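Local coordinates for hypothetical protein PA3967 (Pseudomonas aeruginosa, PDB 1TU9) that binds heme in a globin fold and may bind or carry oxygen, although its physiological role is not established, at residues A[6-17]-A[54-65]; A[30-40]-A[84-93]. All coordinates share one frame; numbering follows the deposited sequence.

Interaction 1 of 2, residues A[6-17]-A[54-65]; sequences ADRVMQSYGRCC and RAGIMNLVMYAR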
loop_
_atom_site.group_PDB
_atom_site.type_symbol
_atom_site.label_atom_id
_atom_site.label_comp_id
_atom_site.label_asym_id
_atom_site.label_seq_id
_atom_site.Cartn_x
_atom_site.Cartn_y
_atom_site.Cartn_z
ATOM N N ALA A 6 13.409 -6.438 -1.321
ATOM C CA ALA A 6 12.337 -6.989 -0.501
ATOM C C ALA A 6 12.788 -7.144 0.947
ATOM O O ALA A 6 12.019 -6.863 1.858
ATOM C CB ALA A 6 11.837 -8.303 -1.058
ATOM N N ASP A 7 14.026 -7.573 1.170
ATOM C CA ASP A 7 14.540 -7.678 2.544
ATOM C C ASP A 7 14.581 -6.305 3.217
ATOM O O ASP A 7 14.233 -6.170 4.386
ATOM C CB ASP A 7 15.961 -8.248 2.554
ATOM C CG ASP A 7 16.015 -9.727 2.315
ATOM O OD1 ASP A 7 15.008 -10.424 2.520
ATOM O OD2 ASP A 7 17.075 -10.274 1.951
ATOM N N ARG A 8 15.020 -5.282 2.501
ATOM C CA ARG A 8 15.074 -3.932 3.045
ATOM C C ARG A 8 13.671 -3.481 3.450
ATOM O O ARG A 8 13.472 -2.896 4.522
ATOM C CB ARG A 8 15.645 -2.951 2.017
ATOM C CG ARG A 8 16.977 -3.297 1.415
ATOM C CD ARG A 8 17.560 -2.181 0.609
ATOM N NE ARG A 8 18.004 -1.208 1.577
ATOM C CZ ARG A 8 19.257 -0.959 1.932
ATOM N NH1 ARG A 8 20.295 -1.509 1.311
ATOM N NH2 ARG A 8 19.460 -0.086 2.898
ATOM N N VAL A 9 12.698 -3.742 2.589
ATOM C CA VAL A 9 11.324 -3.401 2.904
ATOM C C VAL A 9 10.813 -4.200 4.110
ATOM O O VAL A 9 10.154 -3.640 4.976
ATOM C CB VAL A 9 10.429 -3.593 1.675
ATOM C CG1 VAL A 9 8.952 -3.549 2.035
ATOM C CG2 VAL A 9 10.753 -2.533 0.627
ATOM N N MET A 10 11.107 -5.491 4.186
ATOM C CA MET A 10 10.649 -6.276 5.328
ATOM C C MET A 10 11.232 -5.724 6.629
ATOM O O MET A 10 10.532 -5.633 7.631
ATOM C CB MET A 10 11.002 -7.755 5.172
ATOM C CG MET A 10 10.165 -8.441 4.124
ATOM S SD MET A 10 10.310 -10.213 4.081
ATOM C CE MET A 10 11.972 -10.436 3.450
ATOM N N GLN A 11 12.509 -5.357 6.629
ATOM C CA GLN A 11 13.136 -4.831 7.841
ATOM C C GLN A 11 12.458 -3.532 8.252
ATOM O O GLN A 11 12.115 -3.328 9.418
ATOM C CB GLN A 11 14.619 -4.599 7.591
ATOM C CG GLN A 11 15.416 -5.892 7.389
ATOM C CD GLN A 11 16.832 -5.661 6.933
ATOM O OE1 GLN A 11 17.384 -4.581 7.150
ATOM N NE2 GLN A 11 17.433 -6.669 6.314
ATOM N N SER A 12 12.229 -2.668 7.276
ATOM C CA SER A 12 11.558 -1.394 7.515
ATOM C C SER A 12 10.119 -1.590 7.992
ATOM O O SER A 12 9.677 -0.946 8.952
ATOM C CB SER A 12 11.601 -0.550 6.251
ATOM O OG SER A 12 10.831 0.627 6.381
ATOM N N TYR A 13 9.396 -2.498 7.360
ATOM C CA TYR A 13 8.005 -2.733 7.707
ATOM C C TYR A 13 7.885 -3.300 9.119
ATOM O O TYR A 13 6.933 -3.010 9.815
ATOM C CB TYR A 13 7.373 -3.678 6.707
ATOM C CG TYR A 13 5.862 -3.800 6.773
ATOM C CD1 TYR A 13 5.045 -2.676 6.790
ATOM C CD2 TYR A 13 5.256 -5.045 6.734
ATOM C CE1 TYR A 13 3.665 -2.798 6.784
ATOM C CE2 TYR A 13 3.870 -5.176 6.729
ATOM C CZ TYR A 13 3.084 -4.044 6.755
ATOM O OH TYR A 13 1.703 -4.118 6.721
ATOM N N GLY A 14 8.853 -4.101 9.558
ATOM C CA GLY A 14 8.860 -4.574 10.927
ATOM C C GLY A 14 8.956 -3.436 11.909
ATOM O O GLY A 14 8.217 -3.402 12.899
ATOM N N ARG A 15 9.848 -2.489 11.651
ATOM C CA ARG A 15 9.945 -1.301 12.487
ATOM C C ARG A 15 8.661 -0.468 12.422
ATOM O O ARG A 15 8.236 0.065 13.432
ATOM C CB ARG A 15 11.162 -0.457 12.123
ATOM C CG ARG A 15 12.487 -1.138 12.428
ATOM C CD ARG A 15 13.711 -0.273 12.194
ATOM N NE ARG A 15 13.923 0.045 10.792
ATOM C CZ ARG A 15 14.658 -0.654 9.937
ATOM N NH1 ARG A 15 15.247 -1.781 10.286
ATOM N NH2 ARG A 15 14.752 -0.224 8.695
ATOM N N CYS A 16 8.032 -0.370 11.255
ATOM C CA CYS A 16 6.805 0.404 11.119
ATOM C C CYS A 16 5.663 -0.211 11.917
ATOM O O CYS A 16 4.940 0.493 12.626
ATOM C CB CYS A 16 6.388 0.516 9.657
ATOM S SG CYS A 16 7.425 1.590 8.643
ATOM N N CYS A 17 5.482 -1.520 11.793
ATOM C CA CYS A 17 4.391 -2.195 12.492
ATOM C C CYS A 17 4.629 -2.213 14.008
ATOM O O CYS A 17 3.678 -2.329 14.788
ATOM C CB CYS A 17 4.196 -3.622 11.985
ATOM S SG CYS A 17 3.520 -3.717 10.308
ATOM N N ARG A 54 -2.644 -3.899 6.543
ATOM C CA ARG A 54 -1.442 -4.533 7.068
ATOM C C ARG A 54 -1.194 -5.840 6.326
ATOM O O ARG A 54 -0.068 -6.132 5.921
ATOM C CB ARG A 54 -1.574 -4.748 8.572
ATOM C CG ARG A 54 -0.379 -5.418 9.210
ATOM C CD ARG A 54 -0.469 -5.361 10.710
ATOM N NE ARG A 54 0.563 -6.185 11.321
ATOM C CZ ARG A 54 0.872 -6.164 12.616
ATOM N NH1 ARG A 54 0.279 -5.319 13.446
ATOM N NH2 ARG A 54 1.819 -6.975 13.075
ATOM N N ALA A 55 -2.245 -6.626 6.145
ATOM C CA ALA A 55 -2.160 -7.893 5.439
ATOM C C ALA A 55 -1.943 -7.675 3.942
ATOM O O ALA A 55 -1.237 -8.456 3.310
ATOM C CB ALA A 55 -3.421 -8.713 5.689
ATOM N N GLY A 56 -2.539 -6.627 3.371
ATOM C CA GLY A 56 -2.389 -6.329 1.955
ATOM C C GLY A 56 -0.966 -5.960 1.579
ATOM O O GLY A 56 -0.440 -6.409 0.559
ATOM N N ILE A 57 -0.328 -5.141 2.399
ATOM C CA ILE A 57 1.075 -4.807 2.197
ATOM C C ILE A 57 1.911 -6.090 2.287
ATOM O O ILE A 57 2.814 -6.304 1.477
ATOM C CB ILE A 57 1.540 -3.732 3.193
ATOM C CG1 ILE A 57 0.862 -2.399 2.850
ATOM C CG2 ILE A 57 3.049 -3.572 3.112
ATOM C CD1 ILE A 57 1.060 -1.300 3.887
ATOM N N MET A 58 1.590 -6.960 3.234
ATOM C CA MET A 58 2.284 -8.243 3.302
ATOM C C MET A 58 2.103 -9.035 2.011
ATOM O O MET A 58 3.052 -9.637 1.527
ATOM C CB MET A 58 1.849 -9.063 4.509
ATOM C CG MET A 58 2.331 -8.462 5.801
ATOM S SD MET A 58 1.797 -9.338 7.276
ATOM C CE MET A 58 2.669 -10.854 7.098
ATOM N N ASN A 59 0.912 -9.026 1.431
ATOM C CA ASN A 59 0.700 -9.735 0.167
ATOM C C ASN A 59 1.551 -9.160 -0.966
ATOM O O ASN A 59 2.078 -9.907 -1.791
ATOM C CB ASN A 59 -0.783 -9.777 -0.208
ATOM C CG ASN A 59 -1.596 -10.688 0.720
ATOM O OD1 ASN A 59 -1.078 -11.674 1.245
ATOM N ND2 ASN A 59 -2.852 -10.341 0.931
ATOM N N LEU A 60 1.714 -7.840 -0.998
ATOM C CA LEU A 60 2.551 -7.214 -2.024
ATOM C C LEU A 60 4.024 -7.597 -1.817
ATOM O O LEU A 60 4.756 -7.809 -2.785
ATOM C CB LEU A 60 2.353 -5.682 -2.052
ATOM C CG LEU A 60 1.909 -5.065 -3.394
ATOM C CD1 LEU A 60 0.686 -5.726 -3.917
ATOM C CD2 LEU A 60 1.644 -3.576 -3.295
ATOM N N VAL A 61 4.457 -7.697 -0.563
ATOM C CA VAL A 61 5.823 -8.140 -0.273
ATOM C C VAL A 61 6.008 -9.614 -0.666
ATOM O O VAL A 61 7.003 -9.967 -1.282
ATOM C CB VAL A 61 6.197 -7.899 1.186
ATOM C CG1 VAL A 61 7.548 -8.530 1.484
ATOM C CG2 VAL A 61 6.204 -6.393 1.480
ATOM N N MET A 62 5.039 -10.460 -0.350
ATOM C CA MET A 62 5.149 -11.873 -0.709
ATOM C C MET A 62 5.235 -12.050 -2.220
ATOM O O MET A 62 6.044 -12.841 -2.696
ATOM C CB MET A 62 3.988 -12.675 -0.128
ATOM C CG MET A 62 4.069 -12.811 1.391
ATOM S SD MET A 62 2.955 -14.020 2.086
ATOM C CE MET A 62 1.515 -13.280 1.781
ATOM N N TYR A 63 4.441 -11.299 -2.974
ATOM C CA TYR A 63 4.544 -11.306 -4.431
ATOM C C TYR A 63 5.962 -10.920 -4.865
ATOM O O TYR A 63 6.572 -11.619 -5.682
ATOM C CB TYR A 63 3.493 -10.366 -5.032
ATOM C CG TYR A 63 3.674 -10.131 -6.501
ATOM C CD1 TYR A 63 3.272 -11.077 -7.429
ATOM C CD2 TYR A 63 4.257 -8.973 -6.967
ATOM C CE1 TYR A 63 3.427 -10.841 -8.795
ATOM C CE2 TYR A 63 4.433 -8.749 -8.323
ATOM C CZ TYR A 63 4.023 -9.689 -9.227
ATOM O OH TYR A 63 4.189 -9.475 -10.583
ATOM N N ALA A 64 6.523 -9.875 -4.270
ATOM C CA ALA A 64 7.855 -9.398 -4.625
ATOM C C ALA A 64 8.959 -10.383 -4.244
ATOM O O ALA A 64 10.065 -10.283 -4.753
ATOM C CB ALA A 64 8.108 -8.049 -3.972
ATOM N N ARG A 65 8.668 -11.318 -3.345
ATOM C CA ARG A 65 9.591 -12.394 -2.958
ATOM C C ARG A 65 9.443 -13.655 -3.793
ATOM O O ARG A 65 10.164 -14.641 -3.566
ATOM C CB ARG A 65 9.378 -12.756 -1.490
ATOM C CG ARG A 65 9.708 -11.653 -0.510
ATOM C CD ARG A 65 9.349 -12.029 0.921
ATOM N NE ARG A 65 10.357 -12.905 1.527
ATOM C CZ ARG A 65 10.195 -13.592 2.659
ATOM N NH1 ARG A 65 9.037 -13.600 3.308
ATOM N NH2 ARG A 65 11.207 -14.306 3.122
#

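Interaction 2 of 2, residues A[30-40]-A[84-93]; sequences FLASSPQIRAK and LDIRPELYDL. With HEM (protoporphyrin IX containing Fe), chain B; EDO (1,2-ethanediol), chain D.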
loop_
_atom_site.group_PDB
_atom_site.type_symbol
_atom_site.label_atom_id
_atom_site.label_comp_id
_atom_site.label_asym_id
_atom_site.label_seq_id
_atom_site.Cartn_x
_atom_site.Cartn_y
_atom_site.Cartn_z
ATOM N N PHE A 30 -3.349 9.550 3.433
ATOM C CA PHE A 30 -4.009 9.071 2.225
ATOM C C PHE A 30 -5.348 9.800 2.018
ATOM O O PHE A 30 -5.622 10.322 0.936
ATOM C CB PHE A 30 -4.190 7.557 2.349
ATOM C CG PHE A 30 -4.690 6.861 1.094
ATOM C CD1 PHE A 30 -4.320 7.260 -0.181
ATOM C CD2 PHE A 30 -5.476 5.738 1.218
ATOM C CE1 PHE A 30 -4.777 6.562 -1.315
ATOM C CE2 PHE A 30 -5.916 5.039 0.098
ATOM C CZ PHE A 30 -5.551 5.456 -1.160
ATOM N N LEU A 31 -6.160 9.864 3.060
ATOM C CA LEU A 31 -7.436 10.576 2.981
ATOM C C LEU A 31 -7.231 12.056 2.665
ATOM O O LEU A 31 -7.994 12.641 1.897
ATOM C CB LEU A 31 -8.212 10.444 4.289
ATOM C CG LEU A 31 -8.711 9.054 4.629
ATOM C CD1 LEU A 31 -9.134 8.959 6.097
ATOM C CD2 LEU A 31 -9.838 8.738 3.730
ATOM N N ALA A 32 -6.198 12.665 3.246
ATOM C CA ALA A 32 -5.950 14.092 3.054
ATOM C C ALA A 32 -5.533 14.417 1.626
ATOM O O ALA A 32 -5.680 15.556 1.183
ATOM C CB ALA A 32 -4.887 14.564 4.019
ATOM N N SER A 33 -5.014 13.428 0.906
ATOM C CA SER A 33 -4.419 13.665 -0.403
ATOM C C SER A 33 -5.409 14.018 -1.513
ATOM O O SER A 33 -5.021 14.645 -2.487
ATOM C CB SER A 33 -3.574 12.464 -0.829
ATOM O OG SER A 33 -4.361 11.358 -1.198
ATOM N N SER A 34 -6.677 13.648 -1.371
ATOM C CA SER A 34 -7.659 13.905 -2.418
ATOM C C SER A 34 -9.070 13.677 -1.929
ATOM O O SER A 34 -9.323 12.704 -1.206
ATOM C CB SER A 34 -7.415 12.983 -3.613
ATOM O OG SER A 34 -8.496 13.054 -4.534
ATOM N N PRO A 35 -10.017 14.513 -2.372
ATOM C CA PRO A 35 -11.424 14.249 -2.069
ATOM C C PRO A 35 -11.895 12.924 -2.647
ATOM O O PRO A 35 -12.838 12.351 -2.122
ATOM C CB PRO A 35 -12.160 15.411 -2.754
ATOM C CG PRO A 35 -11.256 15.881 -3.783
ATOM C CD PRO A 35 -9.871 15.721 -3.218
ATOM N N GLN A 36 -11.268 12.434 -3.709
ATOM C CA GLN A 36 -11.646 11.142 -4.263
ATOM C C GLN A 36 -11.399 10.004 -3.281
ATOM O O GLN A 36 -12.165 9.043 -3.233
ATOM C CB GLN A 36 -10.885 10.852 -5.547
ATOM C CG GLN A 36 -11.236 11.763 -6.712
ATOM C CD GLN A 36 -10.456 11.418 -7.960
ATOM O OE1 GLN A 36 -10.469 10.276 -8.415
ATOM N NE2 GLN A 36 -9.753 12.403 -8.507
ATOM N N ILE A 37 -10.322 10.100 -2.515
ATOM C CA ILE A 37 -10.000 9.078 -1.530
ATOM C C ILE A 37 -10.987 9.147 -0.373
ATOM O O ILE A 37 -11.504 8.130 0.062
ATOM C CB ILE A 37 -8.557 9.233 -0.998
ATOM C CG1 ILE A 37 -7.535 9.270 -2.126
ATOM C CG2 ILE A 37 -8.226 8.094 -0.039
ATOM C CD1 ILE A 37 -7.593 8.130 -3.052
ATOM N N ARG A 38 -11.247 10.353 0.112
ATOM C CA ARG A 38 -12.240 10.523 1.167
ATOM C C ARG A 38 -13.605 9.971 0.758
ATOM O O ARG A 38 -14.273 9.310 1.550
ATOM C CB ARG A 38 -12.362 11.987 1.550
ATOM C CG ARG A 38 -11.106 12.491 2.172
ATOM C CD ARG A 38 -11.172 13.890 2.725
ATOM N NE ARG A 38 -11.346 14.947 1.725
ATOM C CZ ARG A 38 -10.364 15.569 1.077
ATOM N NH1 ARG A 38 -9.100 15.213 1.221
ATOM N NH2 ARG A 38 -10.662 16.555 0.243
ATOM N N ALA A 39 -14.018 10.213 -0.482
ATOM C CA ALA A 39 -15.319 9.709 -0.953
ATOM C C ALA A 39 -15.356 8.190 -0.980
ATOM O O ALA A 39 -16.363 7.575 -0.628
ATOM C CB ALA A 39 -15.639 10.275 -2.335
ATOM N N LYS A 40 -14.256 7.572 -1.380
ATOM C CA LYS A 40 -14.226 6.126 -1.465
ATOM C C LYS A 40 -14.364 5.467 -0.095
ATOM O O LYS A 40 -14.960 4.389 0.011
ATOM C CB LYS A 40 -12.943 5.652 -2.143
ATOM C CG LYS A 40 -12.924 5.783 -3.649
ATOM C CD LYS A 40 -13.820 4.765 -4.339
ATOM C CE LYS A 40 -13.828 5.002 -5.829
ATOM N NZ LYS A 40 -14.853 4.196 -6.515
ATOM N N LEU A 84 -14.615 -2.270 -6.975
ATOM C CA LEU A 84 -14.477 -1.068 -6.148
ATOM C C LEU A 84 -14.290 0.194 -6.988
ATOM O O LEU A 84 -14.640 1.296 -6.557
ATOM C CB LEU A 84 -13.312 -1.200 -5.160
ATOM C CG LEU A 84 -13.551 -2.160 -3.982
ATOM C CD1 LEU A 84 -12.268 -2.472 -3.267
ATOM C CD2 LEU A 84 -14.569 -1.575 -3.011
ATOM N N ASP A 85 -13.735 0.030 -8.182
ATOM C CA ASP A 85 -13.536 1.106 -9.164
ATOM C C ASP A 85 -12.521 2.133 -8.666
ATOM O O ASP A 85 -12.850 3.292 -8.404
ATOM C CB ASP A 85 -14.873 1.740 -9.583
ATOM C CG ASP A 85 -14.740 2.663 -10.760
ATOM O OD1 ASP A 85 -13.661 2.722 -11.374
ATOM O OD2 ASP A 85 -15.705 3.358 -11.149
ATOM N N ILE A 86 -11.266 1.697 -8.601
ATOM C CA ILE A 86 -10.160 2.520 -8.126
ATOM C C ILE A 86 -9.296 2.885 -9.331
ATOM O O ILE A 86 -8.588 2.047 -9.872
ATOM C CB ILE A 86 -9.326 1.758 -7.073
ATOM C CG1 ILE A 86 -10.217 1.260 -5.924
ATOM C CG2 ILE A 86 -8.177 2.636 -6.585
ATOM C CD1 ILE A 86 -11.108 2.303 -5.280
ATOM N N ARG A 87 -9.376 4.143 -9.749
ATOM C CA ARG A 87 -8.645 4.604 -10.926
ATOM C C ARG A 87 -7.139 4.499 -10.699
ATOM O O ARG A 87 -6.659 4.750 -9.587
ATOM C CB ARG A 87 -9.030 6.043 -11.270
ATOM C CG ARG A 87 -10.413 6.134 -11.870
ATOM C CD ARG A 87 -10.958 7.535 -12.024
ATOM N NE ARG A 87 -12.414 7.503 -12.164
ATOM C CZ ARG A 87 -13.208 8.571 -12.136
ATOM N NH1 ARG A 87 -12.705 9.792 -11.976
ATOM N NH2 ARG A 87 -14.520 8.414 -12.270
ATOM N N PRO A 88 -6.394 4.110 -11.733
ATOM C CA PRO A 88 -4.942 3.932 -11.589
ATOM C C PRO A 88 -4.204 5.121 -10.960
ATOM O O PRO A 88 -3.262 4.894 -10.210
ATOM C CB PRO A 88 -4.484 3.680 -13.029
ATOM C CG PRO A 88 -5.652 2.973 -13.621
ATOM C CD PRO A 88 -6.859 3.694 -13.072
ATOM N N GLU A 89 -4.640 6.350 -11.215
ATOM C CA GLU A 89 -3.964 7.523 -10.661
ATOM C C GLU A 89 -3.941 7.527 -9.127
ATOM O O GLU A 89 -3.046 8.104 -8.507
ATOM C CB GLU A 89 -4.618 8.819 -11.165
ATOM C CG GLU A 89 -4.231 9.239 -12.577
ATOM C CD GLU A 89 -4.908 10.532 -13.013
ATOM O OE1 GLU A 89 -4.998 11.471 -12.186
ATOM O OE2 GLU A 89 -5.343 10.629 -14.184
ATOM N N LEU A 90 -4.915 6.884 -8.500
ATOM C CA LEU A 90 -5.022 6.918 -7.047
ATOM C C LEU A 90 -3.909 6.139 -6.353
ATOM O O LEU A 90 -3.602 6.407 -5.195
ATOM C CB LEU A 90 -6.405 6.452 -6.588
ATOM C CG LEU A 90 -7.561 7.311 -7.137
ATOM C CD1 LEU A 90 -8.876 6.815 -6.578
ATOM C CD2 LEU A 90 -7.375 8.805 -6.834
ATOM N N TYR A 91 -3.286 5.193 -7.042
ATOM C CA TYR A 91 -2.199 4.415 -6.439
ATOM C C TYR A 91 -0.959 5.261 -6.186
ATOM O O TYR A 91 -0.183 4.964 -5.275
ATOM C CB TYR A 91 -1.856 3.176 -7.279
ATOM C CG TYR A 91 -2.983 2.199 -7.293
ATOM C CD1 TYR A 91 -3.972 2.283 -8.253
ATOM C CD2 TYR A 91 -3.102 1.233 -6.317
ATOM C CE1 TYR A 91 -5.038 1.415 -8.252
ATOM C CE2 TYR A 91 -4.156 0.358 -6.298
ATOM C CZ TYR A 91 -5.142 0.456 -7.266
ATOM O OH TYR A 91 -6.209 -0.413 -7.243
ATOM N N ASP A 92 -0.756 6.314 -6.961
ATOM C CA ASP A 92 0.375 7.198 -6.711
ATOM C C ASP A 92 0.173 7.908 -5.377
ATOM O O ASP A 92 1.127 8.134 -4.630
ATOM C CB ASP A 92 0.527 8.218 -7.845
ATOM C CG ASP A 92 0.646 7.567 -9.221
ATOM O OD1 ASP A 92 0.976 6.369 -9.316
ATOM O OD2 ASP A 92 0.429 8.200 -10.272
ATOM N N LEU A 93 -1.068 8.273 -5.076
ATOM C CA LEU A 93 -1.396 8.892 -3.791
ATOM C C LEU A 93 -1.255 7.912 -2.637
ATOM O O LEU A 93 -0.789 8.284 -1.551
ATOM C CB LEU A 93 -2.806 9.475 -3.827
ATOM C CG LEU A 93 -3.083 10.537 -4.892
ATOM C CD1 LEU A 93 -4.539 10.950 -4.828
ATOM C CD2 LEU A 93 -2.159 11.733 -4.739
HETATM C CHA HEM B . -10.490 -2.596 0.097
HETATM C CHB HEM B . -5.627 -3.400 -0.243
HETATM C CHC HEM B . -5.261 0.443 -3.003
HETATM C CHD HEM B . -9.779 1.761 -1.946
HETATM C C1A HEM B . -9.218 -3.174 0.161
HETATM C C2A HEM B . -8.889 -4.467 0.746
HETATM C C3A HEM B . -7.575 -4.683 0.668
HETATM C C4A HEM B . -6.969 -3.544 0.023
HETATM C CMA HEM B . -6.828 -5.940 1.173
HETATM C CAA HEM B . -9.915 -5.434 1.347
HETATM C CBA HEM B . -10.066 -6.642 0.411
HETATM C CGA HEM B . -10.190 -6.262 -1.051
HETATM O O1A HEM B . -11.218 -5.656 -1.433
HETATM O O2A HEM B . -9.272 -6.572 -1.860
HETATM C C1B HEM B . -5.073 -2.451 -1.048
HETATM C C2B HEM B . -3.690 -2.318 -1.482
HETATM C C3B HEM B . -3.590 -1.247 -2.263
HETATM C C4B HEM B . -4.935 -0.673 -2.316
HETATM C CMB HEM B . -2.536 -3.265 -1.073
HETATM C CAB HEM B . -2.316 -0.677 -2.946
HETATM C CBB HEM B . -1.398 -1.458 -3.525
HETATM C C1C HEM B . -6.431 1.151 -2.877
HETATM C C2C HEM B . -6.588 2.485 -3.359
HETATM C C3C HEM B . -7.818 2.881 -3.052
HETATM C C4C HEM B . -8.480 1.789 -2.382
HETATM C CMC HEM B . -5.489 3.262 -4.088
HETATM C CAC HEM B . -8.396 4.255 -3.409
HETATM C CBC HEM B . -9.286 4.871 -2.645
HETATM C C1D HEM B . -10.410 0.722 -1.332
HETATM C C2D HEM B . -11.776 0.764 -0.918
HETATM C C3D HEM B . -12.036 -0.572 -0.270
HETATM C C4D HEM B . -10.785 -1.308 -0.343
HETATM C CMD HEM B . -12.756 1.928 -1.093
HETATM C CAD HEM B . -13.378 -0.959 0.363
HETATM C CBD HEM B . -13.511 -0.240 1.717
HETATM C CGD HEM B . -14.868 -0.497 2.347
HETATM O O1D HEM B . -15.883 0.020 1.812
HETATM O O2D HEM B . -14.952 -1.225 3.374
HETATM N NA HEM B . -8.009 -2.660 -0.259
HETATM N NB HEM B . -5.819 -1.431 -1.587
HETATM N NC HEM B . -7.597 0.734 -2.275
HETATM N ND HEM B . -9.861 -0.497 -0.988
HETATM FE FE HEM B . -7.923 -1.046 -1.279
HETATM C C1 EDO D . -18.250 1.307 -0.437
HETATM O O1 EDO D . -18.545 2.274 0.548
HETATM C C2 EDO D . -16.846 1.499 -0.982
HETATM O O2 EDO D . -16.700 2.725 -1.689
HETATM O O HOH W 1 -15.039 5.697 -8.909
#

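Interaction 1 of 2, residues A[6-17]-A[54-65]
The Tyr13 ring lies between Ile57 CG2, 3.7 Å above one face and offset toward the rim, and its own helix neighbour Cys17, whose SG sits over the opposite face. Ile57 CG2 is 3.9 Å from the Tyr13 ring centroid and 22° off the normal, a CH-pi contact. At the ring edge, Met58 CG reaches Tyr13 CE2 at 3.7 Å, the two side chains crossing at about a right angle. A chi1 of -168° swings the Tyr13 ring toward helix 46-64, where OH donates to Arg54 O at 2.8 Å. The bond lies in the carbonyl plane on a lone pair, and Arg54 O also takes Met58 N, so two donors grip it. Farther along, Met10 CE lies over one face of the Arg65 guanidinium, 3.5 Å from Arg65 NE, and Met10 CG packs on Val61 CG1 at 3.7 Å. Val9 CG1 touches Val61 CG2 at 4.0 Å. Phe23 of helix 22-32 adjoins Tyr13, Cys17 and Arg54. The segment axes approach to 10.3 Å at 157°, a near-antiparallel pairing that, from its place in the chain, corresponds to the A and E helices of the globin fold.

Interaction 2 of 2, residues A[30-40]-A[84-93]
Ile37 and Leu90 lie antiparallel, side by side, CD1 of Ile37 meeting CD2 of Leu90 at 3.8 Å. Ile37 divides its branches: CG2 stands over the centre of the Phe30 ring face, while CD1 reaches between Leu90 and the heme vinyl, 3.7 Å from HEM CBC. The Phe30 ring turns an edge to the porphyrin, with HEM C3C in its plane, and Trp94 meets it edge-to-face. Gln36 crosses Leu90 at about a right angle, its extended chain carrying OE1, the nearest atom, to Leu90 CD2. Leu93 directs CD1 to Ser34 CB at 3.7 Å. Leu93 CB and CD1 also border Ser33 OG, which donates to Phe30 O, while Ser34 OG caps helix 35-40 by accepting from Gln36 N. Phe30, Ile37 and Leu90, with Lys40, Leu84, Ile86 and Tyr91, line one side of the heme pocket; Ser33, Ser34 and Leu93 pack behind them. Segment 84-93 runs from the turn after helix 70-78 into helix 90-105, the F-to-G corner of a globin. Leu84, Ile86 and Tyr91 touch the axial ligand His79, which a backbone hydrogen bond joins to Ile86. Lys40 and Ile86 run alongside in opposite senses, Lys40 CD lying 3.8 Å from Ile86 CD1. Bent at chi2 (-73°), Lys40 donates from NZ to Leu84 O at 2.9 Å in the carbonyl plane, and to Asp85 O at 2.9 Å from 42° above that carbonyl's plane. A water accepts a third bond from Lys40 NZ and donates weakly to Asp85 OD2; Asp85 OD1 is hydrogen-bonded to Tyr132 OH. Ile86 CG2 touches HEM C3C at 3.6 Å.

How the interactions relate
Interactions 1 and 2 lie on opposite sides of the chain's centre, their centres about 22 Å apart and their nearest atoms about 7 Å apart, so they do not touch. Their segments alternate along the sequence: helix 5-17 is followed by helix 22-32, and helix 35-40 by helix 46-64. The heme relates them. Interaction 2 packs directly on the porphyrin, and the Ile86 side chain comes within about 4 Å of that of His79. Interaction 1 stands farther back: Ile57's side chain is about 5 Å from the heme and about 11 Å from that of His79, although Leu60 of the same helix touches the cofactor. Trp94 meets both Ile57 and Phe30, a bridge between the two contacts.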